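Beta-hexosaminidase Amuc_2018 (Akkermansia muciniphila, PDB 6JEB) removes terminal N-acetylglucosamine and N-acetylgalactosamine units from the non-reducing ends of beta-linked glycans, as a zinc-binding glycoside hydrolase of family 20. Local coordinates at residues Ser5-Pro10 with Glu435-Lys440. Residues are numbered along the deposited sequence; the frame is centred on the assembly and turned at random.
Sequences SIIPEP and ENFRRK
With CG anti to the carbonyl carbon (chi1 -58°) and the chain bent at chi3 (-67°), the side chain of K440 reaches from helix 434-452 to the I6 carbonyl and the carboxylate of E9, whose CG stands anti to its backbone N. The case illustrates how one buried ammonium can join a loop to a helix. NZ donates to I6 O at 2.8 Å, tilted from the carbonyl plane, and forms a salt bridge with E9 OE1 at 2.7 Å, approaching the anti lone pair of that oxygen. E423, on helix 417-426, supplies a second carboxylate to NZ and also accepts from E9 N, so the buried positive charge is probably well compensated. The loop 5-10 leads into the sheet of the N-terminal family 20 domain, whereas helix 434-452 follows the eighth TIM-barrel strand and two further helices; joining segments 425 residues apart, the contact probably links that domain to the C-terminal part of the barrel domain. An alanine in place of K440 would probably leave I6 O and E9 OE1 without their charged donor and open a gap beside I7, whose CG1 lies 3.8 Å from K440 CE. N436 ND2 adds a weak bond to E9 OE1 at 3.1 Å, its amide turned 76° from the carboxylate, and a water links the same ND2 to E9 OE2. R439 steadies that amide side-on: its NE and NH2 (2.8 Å for NH2) both reach N436 OD1 from one face of the amide plane. On the apolar flank, I7 CG2 lies at the edge of the F437 ring, 4.1 Å from CE1, and the ring also stacks with Y376. S5 packs its CA against K440 CG at 3.8 Å, while its hydroxyl is hydrogen-bonded to D443 farther along the helix.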
ATOM      1  N   SER A   5       3.365  19.801  16.383  1.00 15.23           N
ATOM      2  CA  SER A   5       2.804  18.459  16.354  1.00 15.55           C
ATOM      3  C   SER A   5       2.691  17.962  14.922  1.00 15.16           C
ATOM      4  O   SER A   5       1.591  17.685  14.434  1.00 18.02           O
ATOM      5  CB  SER A   5       1.443  18.430  17.046  1.00 16.87           C
ATOM      6  OG  SER A   5       1.615  18.653  18.431  1.00 18.65           O
ATOM      7  N   ILE A   6       3.826  17.841  14.246  1.00 13.91           N
ATOM      8  CA  ILE A   6       3.881  17.419  12.855  1.00 13.37           C
ATOM      9  C   ILE A   6       4.147  15.922  12.820  1.00 14.19           C
ATOM     10  O   ILE A   6       5.118  15.441  13.422  1.00 14.38           O
ATOM     11  CB  ILE A   6       4.987  18.174  12.098  1.00 12.72           C
ATOM     12  CG1 ILE A   6       4.750  19.690  12.139  1.00 14.15           C
ATOM     13  CG2 ILE A   6       5.106  17.649  10.665  1.00 13.65           C
ATOM     14  CD1 ILE A   6       6.027  20.488  11.946  1.00 15.36           C
ATOM     15  N   ILE A   7       3.291  15.187  12.117  1.00 12.86           N
ATOM     16  CA  ILE A   7       3.503  13.774  11.828  1.00 12.04           C
ATOM     17  C   ILE A   7       3.569  13.635  10.314  1.00 13.25           C
ATOM     18  O   ILE A   7       2.627  14.025   9.617  1.00 13.95           O
ATOM     19  CB  ILE A   7       2.394  12.869  12.394  1.00 13.04           C
ATOM     20  CG1 ILE A   7       2.291  13.029  13.913  1.00 14.12           C
ATOM     21  CG2 ILE A   7       2.667  11.403  12.017  1.00 14.99           C
ATOM     22  CD1 ILE A   7       1.028  12.401  14.515  1.00 15.56           C
ATOM     23  N   PRO A   8       4.639  13.063   9.751  1.00 11.76           N
ATOM     24  CA  PRO A   8       5.804  12.508  10.460  1.00 12.86           C
ATOM     25  C   PRO A   8       6.733  13.560  11.058  1.00 13.60           C
ATOM     26  O   PRO A   8       6.810  14.693  10.569  1.00 14.07           O
ATOM     27  CB  PRO A   8       6.539  11.713   9.374  1.00 14.61           C
ATOM     28  CG  PRO A   8       5.988  12.184   8.081  1.00 17.82           C
ATOM     29  CD  PRO A   8       4.669  12.810   8.300  1.00 12.65           C
ATOM     30  N   GLU A   9       7.429  13.175  12.117  1.00 12.86           N
ATOM     31  CA  GLU A   9       8.374  14.082  12.759  1.00 13.32           C
ATOM     32  C   GLU A   9       9.409  14.556  11.742  1.00 13.16           C
ATOM     33  O   GLU A   9      10.028  13.725  11.063  1.00 14.14           O
ATOM     34  CB  GLU A   9       9.088  13.372  13.909  1.00 14.06           C
ATOM     35  CG  GLU A   9      10.005  14.284  14.730  1.00 14.56           C
ATOM     36  CD  GLU A   9       9.245  15.382  15.467  1.00 16.72           C
ATOM     37  OE1 GLU A   9       8.016  15.248  15.665  1.00 16.99           O
ATOM     38  OE2 GLU A   9       9.879  16.391  15.847  1.00 18.85           O
ATOM     39  N   PRO A  10       9.630  15.865  11.611  1.00 13.11           N
ATOM     40  CA  PRO A  10      10.650  16.347  10.675  1.00 13.21           C
ATOM     41  C   PRO A  10      12.050  15.916  11.087  1.00 12.90           C
ATOM     42  O   PRO A  10      12.352  15.691  12.268  1.00 14.47           O
ATOM     43  CB  PRO A  10      10.506  17.872  10.752  1.00 12.71           C
ATOM     44  CG  PRO A  10       9.075  18.089  11.173  1.00 13.70           C
ATOM     45  CD  PRO A  10       8.801  16.962  12.141  1.00 14.04           C
ATOM     46  N   GLU A 435       6.970   8.414  23.028  1.00 20.39           N
ATOM     47  CA  GLU A 435       6.409   9.491  23.836  0.70 23.21           C
ATOM     48  C   GLU A 435       6.070  10.707  22.981  1.00 20.68           C
ATOM     49  O   GLU A 435       4.981  11.279  23.103  1.00 21.94           O
ATOM     50  CB  GLU A 435       7.368   9.864  24.966  0.70 28.85           C
ATOM     51  CG  GLU A 435       7.468   8.805  26.053  0.70 36.90           C
ATOM     52  CD  GLU A 435       6.121   8.479  26.667  0.70 44.61           C
ATOM     53  OE1 GLU A 435       5.357   9.425  26.957  0.70 47.94           O
ATOM     54  OE2 GLU A 435       5.820   7.279  26.847  0.70 46.79           O
ATOM     55  N   ASN A 436       6.988  11.114  22.105  1.00 18.70           N
ATOM     56  CA  ASN A 436       6.712  12.274  21.265  1.00 17.90           C
ATOM     57  C   ASN A 436       5.593  11.981  20.274  1.00 17.91           C
ATOM     58  O   ASN A 436       4.713  12.823  20.056  1.00 18.73           O
ATOM     59  CB  ASN A 436       7.973  12.727  20.530  1.00 18.89           C
ATOM     60  CG  ASN A 436       7.798  14.078  19.872  1.00 19.90           C
ATOM     61  OD1 ASN A 436       7.463  15.060  20.542  1.00 21.42           O
ATOM     62  ND2 ASN A 436       8.021  14.143  18.559  1.00 19.84           N
ATOM     63  N   PHE A 437       5.616  10.800  19.659  1.00 17.11           N
ATOM     64  CA  PHE A 437       4.572  10.453  18.702  1.00 17.01           C
ATOM     65  C   PHE A 437       3.203  10.457  19.367  1.00 17.57           C
ATOM     66  O   PHE A 437       2.238  11.012  18.828  1.00 18.60           O
ATOM     67  CB  PHE A 437       4.861   9.088  18.074  1.00 16.90           C
ATOM     68  CG  PHE A 437       3.759   8.597  17.176  1.00 15.71           C
ATOM     69  CD1 PHE A 437       3.659   9.052  15.864  1.00 14.68           C
ATOM     70  CD2 PHE A 437       2.811   7.701  17.650  1.00 16.82           C
ATOM     71  CE1 PHE A 437       2.636   8.605  15.031  1.00 15.74           C
ATOM     72  CE2 PHE A 437       1.789   7.251  16.834  1.00 16.78           C
ATOM     73  CZ  PHE A 437       1.695   7.705  15.520  1.00 16.72           C
ATOM     74  N   ARG A 438       3.104   9.832  20.545  1.00 18.24           N
ATOM     75  CA  ARG A 438       1.833   9.766  21.262  1.00 20.66           C
ATOM     76  C   ARG A 438       1.318  11.161  21.604  1.00 19.89           C
ATOM     77  O   ARG A 438       0.115  11.431  21.496  1.00 20.45           O
ATOM     78  CB  ARG A 438       2.002   8.921  22.527  1.00 25.90           C
ATOM     79  CG  ARG A 438       0.721   8.631  23.277  1.00 34.15           C
ATOM     80  CD  ARG A 438       1.029   8.013  24.628  1.00 42.64           C
ATOM     81  NE  ARG A 438       1.547   9.006  25.564  1.00 50.30           N
ATOM     82  CZ  ARG A 438       2.496   8.767  26.463  1.00 55.16           C
ATOM     83  NH1 ARG A 438       3.052   7.566  26.541  1.00 56.46           N
ATOM     84  NH2 ARG A 438       2.904   9.734  27.274  1.00 57.05           N
ATOM     85  N   ARG A 439       2.218  12.063  22.009  1.00 18.37           N
ATOM     86  CA  ARG A 439       1.825  13.442  22.282  1.00 18.71           C
ATOM     87  C   ARG A 439       1.208  14.084  21.045  1.00 18.88           C
ATOM     88  O   ARG A 439       0.119  14.669  21.108  1.00 20.08           O
ATOM     89  CB  ARG A 439       3.049  14.246  22.727  1.00 20.11           C
ATOM     90  CG  ARG A 439       2.794  15.751  22.816  1.00 21.21           C
ATOM     91  CD  ARG A 439       4.080  16.552  23.035  1.00 21.85           C
ATOM     92  NE  ARG A 439       4.989  16.512  21.889  1.00 21.81           N
ATOM     93  CZ  ARG A 439       4.879  17.291  20.816  1.00 21.85           C
ATOM     94  NH1 ARG A 439       3.881  18.161  20.720  1.00 22.15           N
ATOM     95  NH2 ARG A 439       5.761  17.190  19.829  1.00 22.45           N
ATOM     96  N   LYS A 440       1.891  13.975  19.905  1.00 17.27           N
ATOM     97  CA  LYS A 440       1.401  14.608  18.683  1.00 16.55           C
ATOM     98  C   LYS A 440       0.091  13.987  18.220  1.00 17.46           C
ATOM     99  O   LYS A 440      -0.806  14.696  17.748  1.00 17.65           O
ATOM    100  CB  LYS A 440       2.448  14.477  17.579  1.00 16.87           C
ATOM    101  CG  LYS A 440       3.785  15.093  17.934  1.00 17.08           C
ATOM    102  CD  LYS A 440       4.743  15.035  16.757  1.00 15.83           C
ATOM    103  CE  LYS A 440       5.129  13.593  16.425  1.00 15.85           C
ATOM    104  NZ  LYS A 440       5.982  13.504  15.193  1.00 15.25           N
TER
HETATM  105  O   HOH W   1       8.220  17.368  17.938  1.00 23.93           O